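Local coordinates for protein deferrochelatase (Vibrio cholerae, PDB 5DE0) that binds heme b and probably works as a peroxidase of the dye-decolorizing (DyP) type, at residues K64-H69 against V96-H101; V58-S63 against V295-L300; S235-S240 against H245-I250. All coordinates share one frame; numbering follows the deposited sequence.

All three contacts are buried, but they differ in place and chemistry. Contacts 1 and 2 lie about 10 Å apart between centres, on the same side of the chain's centre, and share the sheet in which strands 57-62 and 98-104 are neighbours; helix 64-67 of contact 1 directly follows strand 57-62 of contact 2. Contact 1 sets a phenyl ring on an aspartate and a valine at a bulge, contact 2 is wholly apolar, and neither has a hydrogen bond between its segments. Contact 3 belongs to the other four-stranded sheet, about 22 Å from contact 1 between centres, and is a hydrogen-bonded hairpin beside the heme. Ile250 of contact 3 nevertheless packs against Leu99 and His101 of contact 1.

Contact 1: K64-H69 against V96-H101; sequences KGFWSH and VDVLIH
Phe66 lays the start of its side chain over that of Asp97, its CD1 coming to 3.5 Å from Asp97 CB, while Phe66 CB lies 3.7 Å from the same Asp97 CB. The methylene makes the closest approach, meeting the ring obliquely, and the two side chains cross at about a right angle with the ring and carboxylate planes 31° apart. Carboxylate carbon CG of Asp97 follows at 3.7 Å from Phe66 CD1. Further along the ring, Val98 CG2 sits over one face, 4.4 Å from Phe66 CE2, so the phenyl group spans two consecutive residues of the opposing segment. With CG of Phe66 anti to its backbone N (chi1 -172°), the ring leaves the short, weakly bonded helix 64-67 in the direction of the strand.

The carboxylate oxygens of Asp97, though beside Phe66, have their polar partners in the 18-26 strand: OD1 forms a salt bridge with Lys25 and OD2 accepts a hydrogen bond from the backbone N of Val26. These two partners hold both carboxylate oxygens, fix the turn of the group, and probably favour its charged form although the residue is buried. Around the ring, Phe70 meets Phe66 edge-to-face, and Val26 and His30 add further packing.

No hydrogen bond joins the two segments; they meet by van der Waals packing at the strand's beginning. That beginning is a classic beta bulge, in which Asp97 and Val98 both face Leu24 of strand 18-26, in the antiparallel sheet of the N-terminal DyP-type domain.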
loop_
_atom_site.group_PDB
_atom_site.type_symbol
_atom_site.label_atom_id
_atom_site.label_comp_id
_atom_site.label_asym_id
_atom_site.label_seq_id
_atom_site.Cartn_x
_atom_site.Cartn_y
_atom_site.Cartn_z
ATOM N N LYS B 64 9.554 26.385 0.357
ATOM C CA LYS B 64 10.166 27.706 0.375
ATOM C C LYS B 64 11.451 27.733 -0.447
ATOM O O LYS B 64 11.683 28.664 -1.228
ATOM C CB LYS B 64 10.450 28.137 1.816
ATOM C CG LYS B 64 11.376 29.342 1.935
ATOM C CD LYS B 64 10.732 30.604 1.383
ATOM C CE LYS B 64 11.607 31.825 1.639
ATOM N NZ LYS B 64 10.952 33.076 1.175
ATOM N N GLY B 65 12.281 26.708 -0.266
ATOM C CA GLY B 65 13.553 26.629 -0.957
ATOM C C GLY B 65 13.413 26.522 -2.464
ATOM O O GLY B 65 14.173 27.145 -3.206
ATOM N N PHE B 66 12.439 25.741 -2.921
ATOM C CA PHE B 66 12.235 25.552 -4.351
ATOM C C PHE B 66 11.511 26.735 -4.981
ATOM O O PHE B 66 11.594 26.947 -6.192
ATOM C CB PHE B 66 11.456 24.259 -4.613
ATOM C CG PHE B 66 11.361 23.891 -6.073
ATOM C CD1 PHE B 66 12.411 23.236 -6.699
ATOM C CD2 PHE B 66 10.224 24.190 -6.817
ATOM C CE1 PHE B 66 12.338 22.893 -8.046
ATOM C CE2 PHE B 66 10.146 23.847 -8.166
ATOM C CZ PHE B 66 11.205 23.198 -8.776
ATOM N N TRP B 67 10.790 27.497 -4.166
ATOM C CA TRP B 67 10.035 28.627 -4.685
ATOM C C TRP B 67 10.962 29.746 -5.162
ATOM O O TRP B 67 10.562 30.587 -5.965
ATOM C CB TRP B 67 9.061 29.153 -3.630
ATOM C CG TRP B 67 7.878 29.849 -4.237
ATOM C CD1 TRP B 67 7.857 31.096 -4.791
ATOM C CD2 TRP B 67 6.546 29.333 -4.370
ATOM N NE1 TRP B 67 6.600 31.391 -5.256
ATOM C CE2 TRP B 67 5.775 30.324 -5.010
ATOM C CE3 TRP B 67 5.934 28.132 -4.009
ATOM C CZ2 TRP B 67 4.415 30.145 -5.295
ATOM C CZ3 TRP B 67 4.595 27.958 -4.291
ATOM C CH2 TRP B 67 3.848 28.956 -4.927
ATOM N N SER B 68 12.197 29.753 -4.671
ATOM C CA SER B 68 13.177 30.742 -5.091
ATOM C C SER B 68 13.447 30.645 -6.588
ATOM O O SER B 68 13.725 31.650 -7.240
ATOM C CB SER B 68 14.472 30.562 -4.311
ATOM O OG SER B 68 14.262 30.823 -2.941
ATOM N N HIS B 69 13.364 29.429 -7.119
ATOM C CA HIS B 69 13.573 29.179 -8.537
ATOM C C HIS B 69 12.497 29.831 -9.406
ATOM O O HIS B 69 12.701 30.037 -10.601
ATOM C CB HIS B 69 13.609 27.673 -8.800
ATOM C CG HIS B 69 14.804 26.978 -8.223
ATOM N ND1 HIS B 69 15.017 26.862 -6.865
ATOM C CD2 HIS B 69 15.846 26.353 -8.820
ATOM C CE1 HIS B 69 16.141 26.198 -6.652
ATOM N NE2 HIS B 69 16.662 25.878 -7.824
ATOM N N VAL B 96 13.051 18.744 0.938
ATOM C CA VAL B 96 12.092 18.413 -0.110
ATOM C C VAL B 96 11.675 19.664 -0.883
ATOM O O VAL B 96 11.513 20.736 -0.301
ATOM C CB VAL B 96 10.846 17.711 0.487
ATOM C CG1 VAL B 96 10.294 18.513 1.655
ATOM C CG2 VAL B 96 9.775 17.481 -0.573
ATOM N N ASP B 97 11.519 19.525 -2.198
ATOM C CA ASP B 97 11.143 20.647 -3.051
ATOM C C ASP B 97 9.659 20.656 -3.413
ATOM O O ASP B 97 9.044 21.718 -3.507
ATOM C CB ASP B 97 11.965 20.636 -4.343
ATOM C CG ASP B 97 13.444 20.860 -4.100
ATOM O OD1 ASP B 97 13.790 21.530 -3.105
ATOM O OD2 ASP B 97 14.261 20.372 -4.910
ATOM N N VAL B 98 9.090 19.475 -3.636
ATOM C CA VAL B 98 7.745 19.372 -4.198
ATOM C C VAL B 98 6.870 18.355 -3.468
ATOM O O VAL B 98 7.324 17.266 -3.115
ATOM C CB VAL B 98 7.800 18.992 -5.704
ATOM C CG1 VAL B 98 6.401 18.782 -6.269
ATOM C CG2 VAL B 98 8.544 20.055 -6.499
ATOM N N LEU B 99 5.614 18.725 -3.246
ATOM C CA LEU B 99 4.612 17.802 -2.731
ATOM C C LEU B 99 3.559 17.505 -3.798
ATOM O O LEU B 99 3.015 18.419 -4.420
ATOM C CB LEU B 99 3.943 18.372 -1.473
ATOM C CG LEU B 99 2.634 17.720 -1.016
ATOM C CD1 LEU B 99 2.833 16.251 -0.667
ATOM C CD2 LEU B 99 2.038 18.477 0.168
ATOM N N ILE B 100 3.288 16.222 -4.013
ATOM C CA ILE B 100 2.195 15.800 -4.881
ATOM C C ILE B 100 1.133 15.091 -4.050
ATOM O O ILE B 100 1.370 13.998 -3.536
ATOM C CB ILE B 100 2.680 14.861 -6.003
ATOM C CG1 ILE B 100 3.720 15.561 -6.879
ATOM C CG2 ILE B 100 1.504 14.386 -6.848
ATOM C CD1 ILE B 100 4.241 14.706 -8.015
ATOM N N HIS B 101 -0.032 15.718 -3.915
ATOM C CA HIS B 101 -1.107 15.166 -3.094
ATOM C C HIS B 101 -2.328 14.793 -3.933
ATOM O O HIS B 101 -2.914 15.642 -4.608
ATOM C CB HIS B 101 -1.501 16.165 -2.001
ATOM C CG HIS B 101 -2.745 15.793 -1.258
ATOM N ND1 HIS B 101 -3.681 16.726 -0.862
ATOM C CD2 HIS B 101 -3.207 14.594 -0.832
ATOM C CE1 HIS B 101 -4.668 16.115 -0.230
ATOM N NE2 HIS B 101 -4.404 14.822 -0.197
#

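Contact 2: V58-S63 against V295-L300; sequences VSVAFS and VMLQEL
Strand 58-62 faces the helical segment around 295-299, and the backbones stay well apart: the nearest CA atoms, those of Val60 and Leu297, are 8.0 Å from each other. Side chains alone bridge the interval. Val60 and Phe62, two residues apart in the strand and therefore on one face of it, project toward the helix, whereas Ser59 and Ala61 point away from it.

Leu297 takes both of them on its two branches. Its CD2 methyl rests 4.3 Å from CB of Val60, and its CD1 methyl meets the Phe62 ring at the edge, in the ring plane, 3.8 Å from CE1 and 4.1 Å from CZ of that phenylalanine. A chi1 of 176° turns CG of Leu297 to the side away from its amide nitrogen, extending the branches to the strand, where the side chain crosses that of Phe62 at about a right angle. Leu300, three residues on, and Phe62 approach each other from opposite directions: the leucine CD1 methyl touches Phe62 CE1 at 3.5 Å, obliquely to the ring. CE1 is thus the point where methyls of both leucines converge.

Other parts of the fold complete the surroundings. Phe70 stacks edge-to-face on Phe62, and Leu40 of helix 40-50 packs on Val60.

No hydrogen bond or salt bridge crosses between the segments, and all four touching residues are buried. The helix thus packs against the face of the outermost strand 57-62 by apolar, van der Waals contact, while polar ties from Gln298 and Leu300 run instead to Lys38.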
loop_
_atom_site.group_PDB
_atom_site.type_symbol
_atom_site.label_atom_id
_atom_site.label_comp_id
_atom_site.label_asym_id
_atom_site.label_seq_id
_atom_site.Cartn_x
_atom_site.Cartn_y
_atom_site.Cartn_z
ATOM N N VAL B 58 -6.050 16.208 -7.343
ATOM C CA VAL B 58 -4.618 16.457 -7.234
ATOM C C VAL B 58 -4.332 17.871 -6.726
ATOM O O VAL B 58 -5.085 18.807 -6.996
ATOM C CB VAL B 58 -3.906 16.236 -8.596
ATOM C CG1 VAL B 58 -4.355 17.271 -9.618
ATOM C CG2 VAL B 58 -2.390 16.252 -8.432
ATOM N N SER B 59 -3.252 18.011 -5.963
ATOM C CA SER B 59 -2.763 19.319 -5.548
ATOM C C SER B 59 -1.240 19.323 -5.508
ATOM O O SER B 59 -0.629 18.547 -4.772
ATOM C CB SER B 59 -3.327 19.706 -4.182
ATOM O OG SER B 59 -2.835 20.971 -3.781
ATOM N N VAL B 60 -0.633 20.192 -6.310
ATOM C CA VAL B 60 0.818 20.295 -6.383
ATOM C C VAL B 60 1.309 21.499 -5.588
ATOM O O VAL B 60 0.836 22.620 -5.789
ATOM C CB VAL B 60 1.306 20.412 -7.839
ATOM C CG1 VAL B 60 2.822 20.472 -7.883
ATOM C CG2 VAL B 60 0.787 19.242 -8.665
ATOM N N ALA B 61 2.261 21.265 -4.691
ATOM C CA ALA B 61 2.758 22.324 -3.817
ATOM C C ALA B 61 4.283 22.376 -3.800
ATOM O O ALA B 61 4.954 21.361 -4.001
ATOM C CB ALA B 61 2.223 22.137 -2.413
ATOM N N PHE B 62 4.826 23.564 -3.552
ATOM C CA PHE B 62 6.270 23.764 -3.582
ATOM C C PHE B 62 6.782 24.332 -2.262
ATOM O O PHE B 62 6.100 25.138 -1.624
ATOM C CB PHE B 62 6.652 24.698 -4.729
ATOM C CG PHE B 62 6.129 24.265 -6.066
ATOM C CD1 PHE B 62 4.926 24.757 -6.548
ATOM C CD2 PHE B 62 6.840 23.365 -6.845
ATOM C CE1 PHE B 62 4.442 24.356 -7.787
ATOM C CE2 PHE B 62 6.359 22.964 -8.083
ATOM C CZ PHE B 62 5.161 23.460 -8.550
ATOM N N SER B 63 7.983 23.916 -1.863
ATOM C CA SER B 63 8.583 24.389 -0.621
ATOM C C SER B 63 9.166 25.791 -0.767
ATOM O O SER B 63 9.257 26.318 -1.873
ATOM C CB SER B 63 9.670 23.426 -0.154
ATOM O OG SER B 63 10.781 23.438 -1.031
ATOM N N VAL B 295 -4.582 28.514 -11.586
ATOM C CA VAL B 295 -4.075 29.501 -12.532
ATOM C C VAL B 295 -2.594 29.788 -12.307
ATOM O O VAL B 295 -1.796 29.723 -13.241
ATOM C CB VAL B 295 -4.862 30.822 -12.445
ATOM C CG1 VAL B 295 -4.234 31.877 -13.343
ATOM C CG2 VAL B 295 -6.318 30.595 -12.822
ATOM N N MET B 296 -2.231 30.101 -11.067
ATOM C CA MET B 296 -0.842 30.408 -10.738
ATOM C C MET B 296 0.070 29.223 -11.042
ATOM O O MET B 296 1.185 29.402 -11.530
ATOM C CB MET B 296 -0.707 30.813 -9.268
ATOM C CG MET B 296 0.737 30.993 -8.819
ATOM S SD MET B 296 0.909 31.711 -7.175
ATOM C CE MET B 296 0.287 33.365 -7.461
ATOM N N LEU B 297 -0.416 28.017 -10.764
ATOM C CA LEU B 297 0.337 26.798 -11.037
ATOM C C LEU B 297 0.727 26.704 -12.511
ATOM O O LEU B 297 1.841 26.305 -12.843
ATOM C CB LEU B 297 -0.472 25.565 -10.629
ATOM C CG LEU B 297 0.164 24.206 -10.938
ATOM C CD1 LEU B 297 1.507 24.068 -10.238
ATOM C CD2 LEU B 297 -0.769 23.067 -10.546
ATOM N N GLN B 298 -0.196 27.084 -13.389
ATOM C CA GLN B 298 0.051 27.034 -14.825
ATOM C C GLN B 298 0.854 28.242 -15.304
ATOM O O GLN B 298 1.337 28.263 -16.436
ATOM C CB GLN B 298 -1.273 26.946 -15.590
ATOM C CG GLN B 298 -2.097 25.715 -15.250
ATOM C CD GLN B 298 -1.373 24.421 -15.570
ATOM O OE1 GLN B 298 -0.762 24.284 -16.630
ATOM N NE2 GLN B 298 -1.433 23.464 -14.649
ATOM N N GLU B 299 0.996 29.244 -14.440
ATOM C CA GLU B 299 1.709 30.468 -14.797
ATOM C C GLU B 299 3.100 30.539 -14.175
ATOM O O GLU B 299 3.846 31.485 -14.423
ATOM C CB GLU B 299 0.900 31.700 -14.381
ATOM C CG GLU B 299 -0.394 31.891 -15.155
ATOM C CD GLU B 299 -0.166 32.175 -16.628
ATOM O OE1 GLU B 299 0.937 32.644 -16.985
ATOM O OE2 GLU B 299 -1.090 31.931 -17.432
ATOM N N LEU B 300 3.442 29.550 -13.357
ATOM C CA LEU B 300 4.751 29.519 -12.713
ATOM C C LEU B 300 5.852 29.295 -13.739
ATOM O O LEU B 300 5.737 28.436 -14.609
ATOM C CB LEU B 300 4.807 28.426 -11.643
ATOM C CG LEU B 300 4.060 28.703 -10.338
ATOM C CD1 LEU B 300 4.084 27.478 -9.432
ATOM C CD2 LEU B 300 4.650 29.912 -9.628
#

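Contact 3: S235-S240 against H245-I250; sequences SLPYGS and HGLLFI. With HEM (protoporphyrin IX containing Fe), chain F.
His245 ND1 donates to the carbonyl oxygen of Ser240 at 2.8 Å, a bent bond (135° at the hydrogen), and makes a second, weak hydrogen bond to Gly243 O, so the imidazole ties together the connection between the strands. Next to it along the hairpin, the antiparallel ladder takes over. Tyr238 and Gly246 form a hydrogen-bonded pair, Tyr238 N to Gly246 O at 3.0 Å and Gly246 N to Tyr238 O at 3.2 Å; in the next such pair Leu248 N reaches Leu236 O at 3.1 Å, its return bond being weak. At the far end Ser235 lends its side chain, OG accepting from Ile250 N at 3.1 Å and nearly straight (160°).

The Tyr238 ring folds back over the hairpin: CG sits between the backbone N and carbonyl carbon (chi1 79°), placing one face over Gly246 N and an edge against Leu247. Its hydroxyl is anchored outside the hairpin, by Phe179 O and Arg178.

Leu247 and Phe249 turn to the cofactor. Leu247 CD2 lies 3.6 Å from HEM C3C, while its CD1 packs on the backbone of Leu236. Phe249 sets a ring face over one pyrrole, CZ approaching HEM C2B to 3.2 Å. The segments thus make a beta hairpin of the C-terminal DyP-type domain, whose second strand lines the heme pocket.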
loop_
_atom_site.group_PDB
_atom_site.type_symbol
_atom_site.label_atom_id
_atom_site.label_comp_id
_atom_site.label_asym_id
_atom_site.label_seq_id
_atom_site.Cartn_x
_atom_site.Cartn_y
_atom_site.Cartn_z
ATOM N N SER B 235 -5.317 14.123 6.367
ATOM C CA SER B 235 -4.516 13.002 6.838
ATOM C C SER B 235 -5.211 11.670 6.613
ATOM O O SER B 235 -6.431 11.608 6.459
ATOM C CB SER B 235 -4.191 13.162 8.322
ATOM O OG SER B 235 -3.752 14.476 8.610
ATOM N N LEU B 236 -4.419 10.604 6.605
ATOM C CA LEU B 236 -4.931 9.261 6.389
ATOM C C LEU B 236 -3.921 8.240 6.901
ATOM O O LEU B 236 -2.716 8.421 6.729
ATOM C CB LEU B 236 -5.223 9.032 4.906
ATOM C CG LEU B 236 -6.525 8.325 4.531
ATOM C CD1 LEU B 236 -7.712 8.961 5.231
ATOM C CD2 LEU B 236 -6.718 8.353 3.021
ATOM N N PRO B 237 -4.410 7.175 7.553
ATOM C CA PRO B 237 -3.562 6.079 8.035
ATOM C C PRO B 237 -2.780 5.425 6.897
ATOM O O PRO B 237 -3.198 5.518 5.746
ATOM C CB PRO B 237 -4.569 5.097 8.643
ATOM C CG PRO B 237 -5.750 5.930 8.985
ATOM C CD PRO B 237 -5.821 6.991 7.934
ATOM N N TYR B 238 -1.666 4.773 7.217
ATOM C CA TYR B 238 -0.802 4.182 6.199
ATOM C C TYR B 238 0.035 3.042 6.765
ATOM O O TYR B 238 0.106 2.855 7.979
ATOM C CB TYR B 238 0.138 5.238 5.615
ATOM C CG TYR B 238 1.315 5.528 6.526
ATOM C CD1 TYR B 238 1.178 6.374 7.618
ATOM C CD2 TYR B 238 2.558 4.940 6.304
ATOM C CE1 TYR B 238 2.241 6.634 8.459
ATOM C CE2 TYR B 238 3.627 5.193 7.143
ATOM C CZ TYR B 238 3.463 6.043 8.219
ATOM O OH TYR B 238 4.521 6.302 9.059
ATOM N N GLY B 239 0.686 2.298 5.875
ATOM C CA GLY B 239 1.748 1.393 6.271
ATOM C C GLY B 239 1.400 -0.075 6.404
ATOM O O GLY B 239 0.292 -0.503 6.082
ATOM N N SER B 240 2.370 -0.844 6.889
ATOM C CA SER B 240 2.216 -2.283 7.061
ATOM C C SER B 240 2.499 -2.691 8.503
ATOM O O SER B 240 3.060 -1.917 9.278
ATOM C CB SER B 240 3.141 -3.039 6.106
ATOM O OG SER B 240 4.499 -2.731 6.370
ATOM N N HIS B 245 4.041 2.045 10.284
ATOM C CA HIS B 245 2.607 2.263 10.182
ATOM C C HIS B 245 2.183 3.359 11.146
ATOM O O HIS B 245 2.741 3.496 12.234
ATOM C CB HIS B 245 1.829 0.971 10.450
ATOM C CG HIS B 245 2.183 0.304 11.743
ATOM N ND1 HIS B 245 3.089 -0.732 11.824
ATOM C CD2 HIS B 245 1.745 0.519 13.006
ATOM C CE1 HIS B 245 3.199 -1.122 13.082
ATOM N NE2 HIS B 245 2.392 -0.380 13.819
ATOM N N GLY B 246 1.200 4.148 10.730
ATOM C CA GLY B 246 0.716 5.244 11.543
ATOM C C GLY B 246 -0.126 6.205 10.733
ATOM O O GLY B 246 -1.020 5.790 9.991
ATOM N N LEU B 247 0.169 7.492 10.860
ATOM C CA LEU B 247 -0.621 8.517 10.198
ATOM C C LEU B 247 0.238 9.441 9.347
ATOM O O LEU B 247 1.229 9.998 9.820
ATOM C CB LEU B 247 -1.395 9.340 11.230
ATOM C CG LEU B 247 -2.297 10.444 10.677
ATOM C CD1 LEU B 247 -3.494 9.848 9.950
ATOM C CD2 LEU B 247 -2.749 11.379 11.792
ATOM N N LEU B 248 -0.142 9.593 8.084
ATOM C CA LEU B 248 0.451 10.624 7.252
ATOM C C LEU B 248 -0.338 11.892 7.489
ATOM O O LEU B 248 -1.384 12.102 6.877
ATOM C CB LEU B 248 0.434 10.237 5.770
ATOM C CG LEU B 248 1.333 11.033 4.813
ATOM C CD1 LEU B 248 0.848 12.459 4.562
ATOM C CD2 LEU B 248 2.762 11.050 5.318
ATOM N N PHE B 249 0.156 12.738 8.383
ATOM C CA PHE B 249 -0.542 13.973 8.679
ATOM C C PHE B 249 -0.275 15.012 7.596
ATOM O O PHE B 249 0.869 15.243 7.208
ATOM C CB PHE B 249 -0.140 14.523 10.049
ATOM C CG PHE B 249 -0.867 15.780 10.419
ATOM C CD1 PHE B 249 -2.094 15.719 11.058
ATOM C CD2 PHE B 249 -0.336 17.023 10.106
ATOM C CE1 PHE B 249 -2.774 16.871 11.389
ATOM C CE2 PHE B 249 -1.014 18.181 10.435
ATOM C CZ PHE B 249 -2.234 18.103 11.077
ATOM N N ILE B 250 -1.346 15.629 7.113
ATOM C CA ILE B 250 -1.246 16.726 6.162
ATOM C C ILE B 250 -2.405 17.686 6.399
ATOM O O ILE B 250 -3.529 17.261 6.671
ATOM C CB ILE B 250 -1.245 16.223 4.698
ATOM C CG1 ILE B 250 -1.189 17.397 3.716
ATOM C CG2 ILE B 250 -2.458 15.350 4.423
ATOM C CD1 ILE B 250 -1.131 16.978 2.256
HETATM C CHA HEM F . -7.971 16.636 16.320
HETATM C CHB HEM F . -4.264 19.163 14.475
HETATM C CHC HEM F . -1.413 15.228 14.704
HETATM C CHD HEM F . -5.332 12.553 15.709
HETATM C C1A HEM F . -7.217 17.666 15.804
HETATM C C2A HEM F . -7.663 19.027 15.581
HETATM C C3A HEM F . -6.641 19.722 15.070
HETATM C C4A HEM F . -5.510 18.826 14.953
HETATM C CMA HEM F . -6.643 21.213 14.671
HETATM C CAA HEM F . -9.076 19.571 15.887
HETATM C CBA HEM F . -9.018 20.387 17.177
HETATM C CGA HEM F . -10.406 20.793 17.591
HETATM O O1A HEM F . -11.130 19.943 18.169
HETATM O O2A HEM F . -10.780 21.967 17.346
HETATM C C1B HEM F . -3.158 18.344 14.459
HETATM C C2B HEM F . -1.800 18.776 14.215
HETATM C C3B HEM F . -1.004 17.709 14.269
HETATM C C4B HEM F . -1.826 16.541 14.560
HETATM C CMB HEM F . -1.344 20.224 13.927
HETATM C CAB HEM F . 0.524 17.793 14.052
HETATM C CBB HEM F . 1.305 16.715 14.054
HETATM C C1C HEM F . -2.227 14.144 14.963
HETATM C C2C HEM F . -1.816 12.753 15.030
HETATM C C3C HEM F . -2.910 12.016 15.307
HETATM C C4C HEM F . -4.034 12.922 15.429
HETATM C CMC HEM F . -0.364 12.269 14.804
HETATM C CAC HEM F . -3.069 10.486 15.498
HETATM C CBC HEM F . -2.061 9.609 15.517
HETATM C C1D HEM F . -6.366 13.385 16.083
HETATM C C2D HEM F . -7.574 12.965 16.756
HETATM C C3D HEM F . -8.402 14.242 16.946
HETATM C C4D HEM F . -7.610 15.305 16.369
HETATM C CMD HEM F . -7.957 11.535 17.194
HETATM C CAD HEM F . -9.784 14.361 17.619
HETATM C CBD HEM F . -10.898 14.116 16.607
HETATM C CGD HEM F . -10.887 15.198 15.559
HETATM O O1D HEM F . -10.328 14.959 14.457
HETATM O O2D HEM F . -11.438 16.299 15.819
HETATM N NA HEM F . -5.897 17.581 15.409
HETATM N NB HEM F . -3.137 16.976 14.667
HETATM N NC HEM F . -3.585 14.207 15.214
HETATM N ND HEM F . -6.427 14.760 15.876
HETATM FE FE HEM F . -4.753 15.879 15.380
#